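Thioredoxin domain-containing protein (Aeropyrum pernix, PDB 3HA9) is an uncharacterized thioredoxin-fold protein of the AhpC/TSA family that probably acts as a thiol-disulfide oxidoreductase with antioxidant activity. Local coordinates at residues A18-T23 with G120-K125; L42-A47 with I72-W77; P50-M55 with S130-V135; M100-I105 with W113-D118. All coordinates share one frame; numbering follows the deposited sequence.

Interaction 1. Residues A18-T23 with G120-K125; sequences ASFSLT and GSLVEK
The one hydrogen bond between 18-23 and 120-125 runs from Lys125 NZ to Ser19 O, 3.0 Å long, with the ammonium standing above the carbonyl plane. CG lies anti to the backbone N of Lys125 (chi1 -176°), and after a bend at chi2 the chain runs out to the loop. Its CE rests 3.2 Å from Ala18 O, while Glu17 O takes a further, weak bond from NZ. Main-chain oxygens at the end of helix 3-18 thus gather around one positive charge, which would probably offset the partial negative charge there. An alanine in place of Lys125 would probably leave Ser19 O without this donor and the turn after the helix freer to shift.

The apolar share belongs to Leu122. Its CD1 meets Leu22 CD2 at 3.6 Å, the two side chains crossing at about a right angle. The other branch, CD2, lies 3.7 Å from Ser21 O and 4.3 Å from Phe20 CB, near the start of a side chain whose ring turns away from the helix toward an edge-to-face meeting with Phe126.

Asp118 receives the N-H groups of Leu122 and Val123 and so holds the first turn of helix 121-125. Leu22 pairs through its backbone with Ile30 of strand 29-30, so the contact ties the small two-stranded sheet and the preceding long helix to the short helix after strand 114-117.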
loop_
_atom_site.group_PDB
_atom_site.type_symbol
_atom_site.label_atom_id
_atom_site.label_comp_id
_atom_site.label_asym_id
_atom_site.label_seq_id
_atom_site.Cartn_x
_atom_site.Cartn_y
_atom_site.Cartn_z
ATOM N N ALA A 18 5.711 13.368 8.342
ATOM C CA ALA A 18 5.673 12.602 7.077
ATOM C C ALA A 18 5.333 11.133 7.284
ATOM O O ALA A 18 4.990 10.417 6.324
ATOM C CB ALA A 18 7.028 12.733 6.338
ATOM N N SER A 19 5.431 10.692 8.540
ATOM C CA SER A 19 5.229 9.295 8.898
ATOM C C SER A 19 3.756 8.897 8.796
ATOM O O SER A 19 2.857 9.744 8.801
ATOM C CB SER A 19 5.775 9.017 10.311
ATOM O OG SER A 19 4.909 9.532 11.316
ATOM N N PHE A 20 3.516 7.600 8.684
ATOM C CA PHE A 20 2.156 7.104 8.574
ATOM C C PHE A 20 1.900 5.928 9.505
ATOM O O PHE A 20 2.831 5.331 10.047
ATOM C CB PHE A 20 1.853 6.711 7.131
ATOM C CG PHE A 20 2.687 5.564 6.620
ATOM C CD1 PHE A 20 2.177 4.269 6.605
ATOM C CD2 PHE A 20 3.981 5.783 6.140
ATOM C CE1 PHE A 20 2.948 3.205 6.128
ATOM C CE2 PHE A 20 4.752 4.725 5.668
ATOM C CZ PHE A 20 4.233 3.437 5.662
ATOM N N SER A 21 0.622 5.614 9.690
ATOM C CA SER A 21 0.223 4.390 10.369
ATOM C C SER A 21 -0.886 3.707 9.564
ATOM O O SER A 21 -1.550 4.342 8.737
ATOM C CB SER A 21 -0.191 4.670 11.819
ATOM O OG SER A 21 -1.601 4.766 11.948
ATOM N N LEU A 22 -1.048 2.405 9.775
ATOM C CA LEU A 22 -1.997 1.610 9.015
ATOM C C LEU A 22 -2.888 0.862 9.995
ATOM O O LEU A 22 -2.419 0.461 11.049
ATOM C CB LEU A 22 -1.245 0.584 8.166
ATOM C CG LEU A 22 -0.058 1.064 7.325
ATOM C CD1 LEU A 22 1.029 -0.000 7.293
ATOM C CD2 LEU A 22 -0.521 1.392 5.936
ATOM N N THR A 23 -4.161 0.685 9.644
ATOM C CA THR A 23 -5.093 -0.144 10.421
ATOM C C THR A 23 -5.310 -1.459 9.685
ATOM O O THR A 23 -5.851 -1.455 8.569
ATOM C CB THR A 23 -6.483 0.530 10.588
ATOM O OG1 THR A 23 -7.076 0.761 9.298
ATOM C CG2 THR A 23 -6.375 1.846 11.339
ATOM N N GLY A 120 -9.554 6.367 3.255
ATOM C CA GLY A 120 -9.235 7.527 2.410
ATOM C C GLY A 120 -8.016 8.298 2.907
ATOM O O GLY A 120 -7.412 9.052 2.142
ATOM N N SER A 121 -7.660 8.124 4.193
ATOM C CA SER A 121 -6.448 8.759 4.772
ATOM C C SER A 121 -5.161 8.442 4.028
ATOM O O SER A 121 -4.333 9.335 3.776
ATOM C CB SER A 121 -6.244 8.334 6.247
ATOM O OG SER A 121 -7.319 8.790 7.041
ATOM N N LEU A 122 -4.977 7.168 3.696
ATOM C CA LEU A 122 -3.726 6.751 3.058
ATOM C C LEU A 122 -3.769 7.104 1.578
ATOM O O LEU A 122 -2.732 7.408 0.976
ATOM C CB LEU A 122 -3.456 5.261 3.264
ATOM C CG LEU A 122 -3.170 4.900 4.723
ATOM C CD1 LEU A 122 -3.324 3.384 4.904
ATOM C CD2 LEU A 122 -1.779 5.393 5.185
ATOM N N VAL A 123 -4.975 7.072 1.004
ATOM C CA VAL A 123 -5.160 7.541 -0.378
ATOM C C VAL A 123 -4.676 8.984 -0.505
ATOM O O VAL A 123 -3.938 9.339 -1.442
ATOM C CB VAL A 123 -6.624 7.376 -0.826
ATOM C CG1 VAL A 123 -6.887 8.180 -2.117
ATOM C CG2 VAL A 123 -6.914 5.904 -1.060
ATOM N N GLU A 124 -5.069 9.819 0.446
ATOM C CA GLU A 124 -4.641 11.208 0.462
ATOM C C GLU A 124 -3.145 11.317 0.740
ATOM O O GLU A 124 -2.429 12.061 0.051
ATOM C CB GLU A 124 -5.441 11.972 1.519
ATOM C CG GLU A 124 -5.050 13.452 1.670
ATOM C CD GLU A 124 -5.818 14.157 2.784
ATOM O OE1 GLU A 124 -6.950 13.735 3.103
ATOM O OE2 GLU A 124 -5.304 15.152 3.338
ATOM N N LYS A 125 -2.671 10.577 1.740
ATOM C CA LYS A 125 -1.250 10.637 2.129
ATOM C C LYS A 125 -0.315 10.333 0.957
ATOM O O LYS A 125 0.662 11.043 0.736
ATOM C CB LYS A 125 -0.970 9.651 3.278
ATOM C CG LYS A 125 0.470 9.703 3.846
ATOM C CD LYS A 125 0.616 10.838 4.837
ATOM C CE LYS A 125 1.903 10.710 5.662
ATOM N NZ LYS A 125 1.809 11.690 6.754
#

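Interaction 2. Residues L42-A47 with I72-W77; sequences LWFMAA and IAIDFW
Trp43 N and Ile72 O, 2.9 Å apart with an N-H...O angle of 171°, continue the parallel pairing of strands 39-45 and 69-75. Ile74 N then gives to Trp43 O at 2.7 Å, Met45 N to Ile74 O, and Phe76 N to Met45 O in a longer bond of 3.3 Å.

Packing is tight on the face bearing Leu42, Phe44, Ile72 and Ile74. Ile74 lies side by side with Phe44 and sets CD1 over one face of its ring, 4.0 Å from the centroid in a CH-pi contact, offset toward the rim. Leu42 CD2 lies 3.8 Å from Ile72 CD1. On the other face Met45 SD packs as closely, 3.8 Å from Asp75 CB, but Trp43 and Ala73 meet loosely, CE3 to CB 4.4 Å; the Trp43 ring instead has Met45 CG over its centre. Beyond the strand ends, Ala47 is partly exposed and just brushes Asp75.

Asp75 CG stands anti to the backbone N (chi1 -175°), and OD1 accepts the N-H of Trp77, an Asx turn that bends the chain out of the strand. An alanine in place of Asp75 would probably leave the Trp77 N-H without this acceptor and the turn less firmly set.

Asp75 OD2 lies close to Asp96 OD2, a pair of like charges that may raise the proton affinity of one carboxylate. This acidic pair lies at the strand ends, beyond the apolar face of Leu42 and Ile74.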
loop_
_atom_site.group_PDB
_atom_site.type_symbol
_atom_site.label_atom_id
_atom_site.label_comp_id
_atom_site.label_asym_id
_atom_site.label_seq_id
_atom_site.Cartn_x
_atom_site.Cartn_y
_atom_site.Cartn_z
ATOM N N LEU A 42 3.428 -0.972 -0.640
ATOM C CA LEU A 42 2.046 -0.615 -0.345
ATOM C C LEU A 42 1.256 -0.773 -1.634
ATOM O O LEU A 42 1.560 -0.127 -2.632
ATOM C CB LEU A 42 1.929 0.829 0.178
ATOM C CG LEU A 42 2.802 1.211 1.371
ATOM C CD1 LEU A 42 2.401 2.619 1.861
ATOM C CD2 LEU A 42 2.639 0.205 2.496
ATOM N N TRP A 43 0.275 -1.668 -1.633
ATOM C CA TRP A 43 -0.501 -1.902 -2.835
ATOM C C TRP A 43 -1.931 -1.428 -2.585
ATOM O O TRP A 43 -2.668 -2.072 -1.834
ATOM C CB TRP A 43 -0.487 -3.391 -3.178
ATOM C CG TRP A 43 -1.313 -3.706 -4.401
ATOM C CD1 TRP A 43 -1.543 -2.885 -5.470
ATOM C CD2 TRP A 43 -2.010 -4.917 -4.662
ATOM N NE1 TRP A 43 -2.353 -3.513 -6.383
ATOM C CE2 TRP A 43 -2.656 -4.765 -5.912
ATOM C CE3 TRP A 43 -2.178 -6.115 -3.950
ATOM C CZ2 TRP A 43 -3.452 -5.779 -6.482
ATOM C CZ3 TRP A 43 -2.977 -7.141 -4.528
ATOM C CH2 TRP A 43 -3.592 -6.958 -5.787
ATOM N N PHE A 44 -2.297 -0.303 -3.216
ATOM C CA PHE A 44 -3.643 0.276 -3.058
ATOM C C PHE A 44 -4.534 -0.350 -4.102
ATOM O O PHE A 44 -4.236 -0.269 -5.291
ATOM C CB PHE A 44 -3.582 1.792 -3.247
ATOM C CG PHE A 44 -2.860 2.498 -2.131
ATOM C CD1 PHE A 44 -3.590 3.012 -1.051
ATOM C CD2 PHE A 44 -1.454 2.609 -2.128
ATOM C CE1 PHE A 44 -2.939 3.657 0.006
ATOM C CE2 PHE A 44 -0.786 3.254 -1.068
ATOM C CZ PHE A 44 -1.511 3.761 -0.014
ATOM N N MET A 45 -5.607 -0.998 -3.647
ATOM C CA MET A 45 -6.404 -1.845 -4.544
ATOM C C MET A 45 -7.869 -1.913 -4.123
ATOM O O MET A 45 -8.273 -1.269 -3.153
ATOM C CB MET A 45 -5.763 -3.243 -4.693
ATOM C CG MET A 45 -5.343 -3.948 -3.376
ATOM S SD MET A 45 -6.694 -4.474 -2.286
ATOM C CE MET A 45 -7.300 -5.869 -3.211
ATOM N N ALA A 46 -8.654 -2.667 -4.887
ATOM C CA ALA A 46 -10.065 -2.940 -4.580
ATOM C C ALA A 46 -10.349 -4.329 -5.093
ATOM O O ALA A 46 -9.743 -4.762 -6.090
ATOM C CB ALA A 46 -10.976 -1.906 -5.271
ATOM N N ALA A 47 -11.255 -5.036 -4.425
ATOM C CA ALA A 47 -11.483 -6.444 -4.745
ATOM C C ALA A 47 -12.087 -6.644 -6.133
ATOM O O ALA A 47 -11.888 -7.686 -6.753
ATOM C CB ALA A 47 -12.335 -7.100 -3.678
ATOM N N ILE A 72 1.969 -5.031 1.614
ATOM C CA ILE A 72 0.817 -4.606 2.400
ATOM C C ILE A 72 -0.328 -4.317 1.415
ATOM O O ILE A 72 -0.229 -3.374 0.624
ATOM C CB ILE A 72 1.128 -3.382 3.284
ATOM C CG1 ILE A 72 2.387 -3.666 4.147
ATOM C CG2 ILE A 72 -0.097 -3.012 4.114
ATOM C CD1 ILE A 72 2.809 -2.552 5.101
ATOM N N ALA A 73 -1.369 -5.160 1.436
ATOM C CA ALA A 73 -2.535 -4.985 0.562
ATOM C C ALA A 73 -3.476 -4.014 1.228
ATOM O O ALA A 73 -3.939 -4.269 2.336
ATOM C CB ALA A 73 -3.237 -6.319 0.291
ATOM N N ILE A 74 -3.744 -2.888 0.559
ATOM C CA ILE A 74 -4.534 -1.807 1.159
ATOM C C ILE A 74 -5.792 -1.665 0.327
ATOM O O ILE A 74 -5.736 -1.118 -0.771
ATOM C CB ILE A 74 -3.788 -0.453 1.195
ATOM C CG1 ILE A 74 -2.519 -0.563 2.030
ATOM C CG2 ILE A 74 -4.730 0.650 1.775
ATOM C CD1 ILE A 74 -1.566 0.666 1.954
ATOM N N ASP A 75 -6.918 -2.154 0.848
ATOM C CA ASP A 75 -8.178 -2.034 0.121
ATOM C C ASP A 75 -8.790 -0.740 0.600
ATOM O O ASP A 75 -9.162 -0.627 1.775
ATOM C CB ASP A 75 -9.098 -3.231 0.436
ATOM C CG ASP A 75 -10.387 -3.230 -0.388
ATOM O OD1 ASP A 75 -10.805 -2.162 -0.874
ATOM O OD2 ASP A 75 -10.985 -4.323 -0.550
ATOM N N PHE A 76 -8.877 0.242 -0.302
ATOM C CA PHE A 76 -9.416 1.542 0.071
ATOM C C PHE A 76 -10.845 1.723 -0.406
ATOM O O PHE A 76 -11.405 2.828 -0.308
ATOM C CB PHE A 76 -8.483 2.699 -0.386
ATOM C CG PHE A 76 -8.404 2.908 -1.887
ATOM C CD1 PHE A 76 -9.253 3.820 -2.533
ATOM C CD2 PHE A 76 -7.427 2.259 -2.632
ATOM C CE1 PHE A 76 -9.141 4.063 -3.908
ATOM C CE2 PHE A 76 -7.302 2.488 -4.007
ATOM C CZ PHE A 76 -8.160 3.402 -4.641
ATOM N N TRP A 77 -11.454 0.643 -0.914
ATOM C CA TRP A 77 -12.806 0.750 -1.450
ATOM C C TRP A 77 -13.817 0.574 -0.302
ATOM O O TRP A 77 -14.538 -0.418 -0.213
ATOM C CB TRP A 77 -13.019 -0.235 -2.614
ATOM C CG TRP A 77 -14.174 0.195 -3.483
ATOM C CD1 TRP A 77 -15.439 -0.299 -3.462
ATOM C CD2 TRP A 77 -14.161 1.247 -4.446
ATOM N NE1 TRP A 77 -16.220 0.361 -4.386
ATOM C CE2 TRP A 77 -15.454 1.313 -5.005
ATOM C CE3 TRP A 77 -13.170 2.122 -4.917
ATOM C CZ2 TRP A 77 -15.797 2.241 -5.987
ATOM C CZ3 TRP A 77 -13.515 3.048 -5.913
ATOM C CH2 TRP A 77 -14.823 3.089 -6.433
#

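Interaction 3. Residues P50-M55 with S130-V135; sequences PSCVYM and SIDYIV
The thioredoxin-type CxxC at the start of helix 52-65 meets the chain leading into strand 133-138, with Ser51 and Cys52 against Ile131 and Asp132. Cys52 is disulfide-bonded to Cys49, and its SG rests 3.2 Å from Ile131 O and 3.6 Å from Asp132 CB. This is where thioredoxins carry their cis-proline loop.

Ser51 OG donates to Asp132 OD2 over 2.7 Å, OD2 accepting through its lone pair turned away from OD1; chi1 of 68° puts OG between the backbone N and the carbonyl carbon of Ser51. The carbon chain of Met55 lies against the same carboxylate, CG 3.5 Å from OD1, and its SD reaches Ile134 CG1 at 4.2 Å. Ser130 OG accepts the N-H of Asp132 in an ST turn.

Both oxygens of this buried carboxylate are engaged, OD2 by Ser51 and OD1 by Trp43 NE1, two hydrogen bonds that hold its orientation beside the CxxC.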
loop_
_atom_site.group_PDB
_atom_site.type_symbol
_atom_site.label_atom_id
_atom_site.label_comp_id
_atom_site.label_asym_id
_atom_site.label_seq_id
_atom_site.Cartn_x
_atom_site.Cartn_y
_atom_site.Cartn_z
ATOM N N PRO A 50 -10.344 -4.757 -12.102
ATOM C CA PRO A 50 -9.987 -5.731 -13.124
ATOM C C PRO A 50 -8.496 -6.050 -13.192
ATOM O O PRO A 50 -8.129 -7.235 -13.269
ATOM C CB PRO A 50 -10.475 -5.074 -14.421
ATOM C CG PRO A 50 -11.659 -4.259 -13.984
ATOM C CD PRO A 50 -11.265 -3.726 -12.623
ATOM N N SER A 51 -7.658 -5.013 -13.154
ATOM C CA SER A 51 -6.205 -5.158 -13.304
ATOM C C SER A 51 -5.531 -5.797 -12.084
ATOM O O SER A 51 -4.418 -6.321 -12.165
ATOM C CB SER A 51 -5.561 -3.806 -13.636
ATOM O OG SER A 51 -5.651 -2.916 -12.522
ATOM N N CYS A 52 -6.220 -5.770 -10.963
ATOM C CA CYS A 52 -5.600 -6.174 -9.707
ATOM C C CYS A 52 -5.313 -7.666 -9.637
ATOM O O CYS A 52 -4.423 -8.085 -8.906
ATOM C CB CYS A 52 -6.441 -5.717 -8.515
ATOM S SG CYS A 52 -6.392 -3.921 -8.294
ATOM N N VAL A 53 -6.067 -8.468 -10.390
ATOM C CA VAL A 53 -5.787 -9.902 -10.463
ATOM C C VAL A 53 -4.382 -10.144 -11.032
ATOM O O VAL A 53 -3.610 -10.970 -10.492
ATOM C CB VAL A 53 -6.883 -10.665 -11.265
ATOM C CG1 VAL A 53 -6.513 -12.136 -11.437
ATOM C CG2 VAL A 53 -8.240 -10.538 -10.539
ATOM N N TYR A 54 -4.058 -9.448 -12.125
ATOM C CA TYR A 54 -2.714 -9.550 -12.695
ATOM C C TYR A 54 -1.662 -8.990 -11.720
ATOM O O TYR A 54 -0.592 -9.586 -11.540
ATOM C CB TYR A 54 -2.613 -8.862 -14.072
ATOM C CG TYR A 54 -1.189 -8.808 -14.574
ATOM C CD1 TYR A 54 -0.518 -9.980 -14.933
ATOM C CD2 TYR A 54 -0.491 -7.595 -14.653
ATOM C CE1 TYR A 54 0.804 -9.948 -15.367
ATOM C CE2 TYR A 54 0.828 -7.556 -15.090
ATOM C CZ TYR A 54 1.469 -8.737 -15.449
ATOM O OH TYR A 54 2.777 -8.725 -15.883
ATOM N N MET A 55 -1.941 -7.837 -11.102
ATOM C CA MET A 55 -0.981 -7.310 -10.111
ATOM C C MET A 55 -0.737 -8.308 -8.976
ATOM O O MET A 55 0.389 -8.464 -8.509
ATOM C CB MET A 55 -1.421 -5.938 -9.538
ATOM C CG MET A 55 -0.348 -5.274 -8.647
ATOM S SD MET A 55 1.311 -5.048 -9.381
ATOM C CE MET A 55 0.862 -4.008 -10.717
ATOM N N SER A 130 -5.084 5.673 -8.613
ATOM C CA SER A 130 -5.954 4.635 -9.224
ATOM C C SER A 130 -6.261 3.540 -8.219
ATOM O O SER A 130 -5.741 3.568 -7.095
ATOM C CB SER A 130 -5.251 4.002 -10.432
ATOM O OG SER A 130 -4.211 3.122 -9.998
ATOM N N ILE A 131 -7.106 2.590 -8.620
ATOM C CA ILE A 131 -7.420 1.435 -7.774
ATOM C C ILE A 131 -6.451 0.258 -7.962
ATOM O O ILE A 131 -6.734 -0.852 -7.531
ATOM C CB ILE A 131 -8.884 0.950 -7.997
ATOM C CG1 ILE A 131 -9.087 0.539 -9.454
ATOM C CG2 ILE A 131 -9.877 2.042 -7.581
ATOM C CD1 ILE A 131 -10.449 -0.099 -9.731
ATOM N N ASP A 132 -5.313 0.509 -8.604
ATOM C CA ASP A 132 -4.243 -0.489 -8.707
ATOM C C ASP A 132 -2.943 0.300 -8.713
ATOM O O ASP A 132 -2.324 0.529 -9.757
ATOM C CB ASP A 132 -4.418 -1.369 -9.959
ATOM C CG ASP A 132 -3.454 -2.557 -10.006
ATOM O OD1 ASP A 132 -2.555 -2.654 -9.147
ATOM O OD2 ASP A 132 -3.561 -3.386 -10.955
ATOM N N TYR A 133 -2.528 0.716 -7.523
ATOM C CA TYR A 133 -1.453 1.693 -7.394
ATOM C C TYR A 133 -0.447 1.169 -6.403
ATOM O O TYR A 133 -0.815 0.638 -5.366
ATOM C CB TYR A 133 -2.043 3.041 -6.917
ATOM C CG TYR A 133 -1.058 4.205 -6.892
ATOM C CD1 TYR A 133 -0.844 4.987 -8.032
ATOM C CD2 TYR A 133 -0.371 4.537 -5.715
ATOM C CE1 TYR A 133 0.046 6.053 -8.003
ATOM C CE2 TYR A 133 0.545 5.604 -5.681
ATOM C CZ TYR A 133 0.732 6.355 -6.830
ATOM O OH TYR A 133 1.622 7.400 -6.821
ATOM N N ILE A 134 0.832 1.339 -6.728
ATOM C CA ILE A 134 1.926 0.727 -5.983
ATOM C C ILE A 134 2.840 1.821 -5.434
ATOM O O ILE A 134 3.207 2.746 -6.166
ATOM C CB ILE A 134 2.734 -0.216 -6.937
ATOM C CG1 ILE A 134 1.939 -1.501 -7.241
ATOM C CG2 ILE A 134 4.144 -0.519 -6.393
ATOM C CD1 ILE A 134 1.907 -2.502 -6.090
ATOM N N VAL A 135 3.151 1.757 -4.141
ATOM C CA VAL A 135 4.254 2.550 -3.557
ATOM C C VAL A 135 5.305 1.588 -2.999
ATOM O O VAL A 135 4.994 0.746 -2.149
ATOM C CB VAL A 135 3.759 3.479 -2.427
ATOM C CG1 VAL A 135 4.922 4.332 -1.866
ATOM C CG2 VAL A 135 2.655 4.379 -2.944
#

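Interaction 4. Residues M100-I105 with W113-D118; sequences MFRKFI and WIMVMD
Phe101 pushes its ring against three successive residues of strand 114-117. CE2 lies 3.8 Å from Met115 CB and 3.3 Å from Val116 O, while CD2 meets Met117 CG at 3.7 Å. Both methionine sulfurs make Met-aromatic contacts: Met115 SD is 4.7 Å from the ring centroid, Met117 SD farther out at 5.4 Å. Chi1 of 179° sets CG of Phe101 anti to the backbone N. The ring reaches across to the strand, and both methionine chains slide past it in the opposite direction.

One helical turn on, Ile105 continues the apolar surface. Its CB is 4.0 Å from Met115 SD, and CD1 comes to the edge of the Trp113 ring, 4.1 Å from CZ3. Met115 is thus lodged between Phe101 and Ile105, its chain bending at chi3 to bring CE to 4.1 Å from Arg102 NH1.

Farther out, Arg102 NH2 forms a salt bridge with Asp26, and Trp113 NE1 is hydrogen-bonded to Thr63 OG1, which helps to hold the indole. The strand itself pairs with 69-75 through Ala73 and Asp75; Ile25 shares a backbone hydrogen bond with Met115 and packs on Phe101, Arg102 and Met115.

No hydrogen bond joins the two segments. Between helix and outermost strand the contacts are hydrophobic and sulfur-aromatic, with the Phe101 ring also near Val116 O and the charged group of Arg102 at the exposed border.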
loop_
_atom_site.group_PDB
_atom_site.type_symbol
_atom_site.label_atom_id
_atom_site.label_comp_id
_atom_site.label_asym_id
_atom_site.label_seq_id
_atom_site.Cartn_x
_atom_site.Cartn_y
_atom_site.Cartn_z
ATOM N N MET A 100 -15.111 -9.932 1.065
ATOM C CA MET A 100 -14.728 -9.833 -0.350
ATOM C C MET A 100 -13.235 -9.619 -0.504
ATOM O O MET A 100 -12.617 -10.189 -1.410
ATOM C CB MET A 100 -15.474 -8.674 -1.011
ATOM C CG MET A 100 -16.958 -8.946 -1.208
ATOM S SD MET A 100 -17.924 -7.489 -1.747
ATOM C CE MET A 100 -16.973 -7.068 -3.226
ATOM N N PHE A 101 -12.676 -8.771 0.362
ATOM C CA PHE A 101 -11.255 -8.451 0.348
ATOM C C PHE A 101 -10.461 -9.717 0.659
ATOM O O PHE A 101 -9.539 -10.068 -0.081
ATOM C CB PHE A 101 -10.999 -7.337 1.377
ATOM C CG PHE A 101 -9.545 -6.888 1.510
ATOM C CD1 PHE A 101 -8.614 -7.038 0.487
ATOM C CD2 PHE A 101 -9.161 -6.231 2.667
ATOM C CE1 PHE A 101 -7.268 -6.580 0.643
ATOM C CE2 PHE A 101 -7.842 -5.769 2.854
ATOM C CZ PHE A 101 -6.894 -5.931 1.835
ATOM N N ARG A 102 -10.856 -10.426 1.721
ATOM C CA ARG A 102 -10.208 -11.694 2.092
ATOM C C ARG A 102 -10.259 -12.724 0.990
ATOM O O ARG A 102 -9.256 -13.397 0.724
ATOM C CB ARG A 102 -10.845 -12.279 3.355
ATOM C CG ARG A 102 -10.474 -11.527 4.612
ATOM C CD ARG A 102 -11.083 -12.196 5.853
ATOM N NE ARG A 102 -11.066 -11.341 7.047
ATOM C CZ ARG A 102 -10.007 -11.121 7.825
ATOM N NH1 ARG A 102 -8.830 -11.671 7.557
ATOM N NH2 ARG A 102 -10.127 -10.357 8.901
ATOM N N LYS A 103 -11.424 -12.830 0.350
ATOM C CA LYS A 103 -11.623 -13.809 -0.703
ATOM C C LYS A 103 -10.730 -13.523 -1.911
ATOM O O LYS A 103 -10.188 -14.443 -2.509
ATOM C CB LYS A 103 -13.104 -13.858 -1.117
ATOM C CG LYS A 103 -13.438 -14.880 -2.203
ATOM C CD LYS A 103 -13.141 -16.281 -1.733
ATOM C CE LYS A 103 -13.926 -17.324 -2.493
ATOM N NZ LYS A 103 -14.016 -18.546 -1.669
ATOM N N PHE A 104 -10.593 -12.247 -2.251
ATOM C CA PHE A 104 -9.729 -11.839 -3.357
ATOM C C PHE A 104 -8.296 -12.242 -3.060
ATOM O O PHE A 104 -7.606 -12.861 -3.903
ATOM C CB PHE A 104 -9.836 -10.324 -3.617
ATOM C CG PHE A 104 -8.877 -9.830 -4.641
ATOM C CD1 PHE A 104 -9.224 -9.816 -5.986
ATOM C CD2 PHE A 104 -7.590 -9.413 -4.271
ATOM C CE1 PHE A 104 -8.300 -9.379 -6.958
ATOM C CE2 PHE A 104 -6.668 -8.979 -5.235
ATOM C CZ PHE A 104 -7.030 -8.961 -6.580
ATOM N N ILE A 105 -7.831 -11.912 -1.859
ATOM C CA ILE A 105 -6.460 -12.243 -1.473
ATOM C C ILE A 105 -6.247 -13.760 -1.365
ATOM O O ILE A 105 -5.178 -14.271 -1.769
ATOM C CB ILE A 105 -6.031 -11.484 -0.172
ATOM C CG1 ILE A 105 -6.086 -9.971 -0.408
ATOM C CG2 ILE A 105 -4.632 -11.949 0.321
ATOM C CD1 ILE A 105 -5.071 -9.426 -1.461
ATOM N N TRP A 113 0.853 -11.868 3.403
ATOM C CA TRP A 113 0.659 -10.411 3.277
ATOM C C TRP A 113 -0.139 -9.797 4.405
ATOM O O TRP A 113 -1.072 -10.395 4.914
ATOM C CB TRP A 113 -0.051 -10.068 1.971
ATOM C CG TRP A 113 0.674 -10.441 0.753
ATOM C CD1 TRP A 113 1.975 -10.871 0.658
ATOM C CD2 TRP A 113 0.172 -10.391 -0.577
ATOM N NE1 TRP A 113 2.301 -11.103 -0.653
ATOM C CE2 TRP A 113 1.216 -10.811 -1.435
ATOM C CE3 TRP A 113 -1.071 -10.036 -1.139
ATOM C CZ2 TRP A 113 1.062 -10.894 -2.812
ATOM C CZ3 TRP A 113 -1.221 -10.117 -2.525
ATOM C CH2 TRP A 113 -0.161 -10.539 -3.342
ATOM N N ILE A 114 0.196 -8.559 4.758
ATOM C CA ILE A 114 -0.603 -7.794 5.708
ATOM C C ILE A 114 -1.792 -7.227 4.928
ATOM O O ILE A 114 -1.618 -6.764 3.817
ATOM C CB ILE A 114 0.268 -6.661 6.324
ATOM C CG1 ILE A 114 1.503 -7.259 7.024
ATOM C CG2 ILE A 114 -0.542 -5.758 7.277
ATOM C CD1 ILE A 114 2.524 -6.215 7.477
ATOM N N MET A 115 -2.989 -7.283 5.499
ATOM C CA MET A 115 -4.186 -6.749 4.840
ATOM C C MET A 115 -4.688 -5.531 5.635
ATOM O O MET A 115 -4.818 -5.565 6.861
ATOM C CB MET A 115 -5.288 -7.819 4.696
ATOM C CG MET A 115 -5.056 -8.900 3.574
ATOM S SD MET A 115 -6.302 -10.221 3.648
ATOM C CE MET A 115 -5.672 -11.265 4.933
ATOM N N VAL A 116 -4.955 -4.440 4.926
ATOM C CA VAL A 116 -5.332 -3.175 5.551
ATOM C C VAL A 116 -6.529 -2.645 4.787
ATOM O O VAL A 116 -6.590 -2.805 3.579
ATOM C CB VAL A 116 -4.148 -2.146 5.446
ATOM C CG1 VAL A 116 -4.580 -0.736 5.731
ATOM C CG2 VAL A 116 -3.017 -2.536 6.406
ATOM N N MET A 117 -7.494 -2.057 5.482
ATOM C CA MET A 117 -8.558 -1.330 4.789
ATOM C C MET A 117 -8.392 0.150 5.130
ATOM O O MET A 117 -8.129 0.501 6.299
ATOM C CB MET A 117 -9.951 -1.885 5.143
ATOM C CG MET A 117 -10.197 -3.375 4.747
ATOM S SD MET A 117 -11.947 -3.916 4.654
ATOM C CE MET A 117 -12.270 -3.546 2.921
ATOM N N ASP A 118 -8.457 1.008 4.113
ATOM C CA ASP A 118 -8.207 2.443 4.294
ATOM C C ASP A 118 -9.494 3.225 4.214
ATOM O O ASP A 118 -10.371 2.915 3.413
ATOM C CB ASP A 118 -7.250 2.938 3.204
ATOM C CG ASP A 118 -6.951 4.433 3.298
ATOM O OD1 ASP A 118 -6.591 4.908 4.385
ATOM O OD2 ASP A 118 -7.010 5.111 2.242
#

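Interactions 2, 3 and 4 all reach the five-stranded mixed sheet, ordered 114-117, 69-75, 39-45, 133-138, 143-148. Interaction 2 is the hub: its centre lies about 8 Å from that of interaction 3 and about 7 Å from that of interaction 4, and backbone bonds such as Phe44 N to Tyr133 O and Asp75 N to Val116 O join them. Interaction 1, about 18 Å from interaction 3 between centres, lies on the opposite side of the chain's centre. Along the chain, interaction 1 encloses 2 and then 4 in its loop, while its segments alternate with those of 3. Residues far apart in sequence thus build one thioredoxin-like domain, with the disulfide at interaction 3.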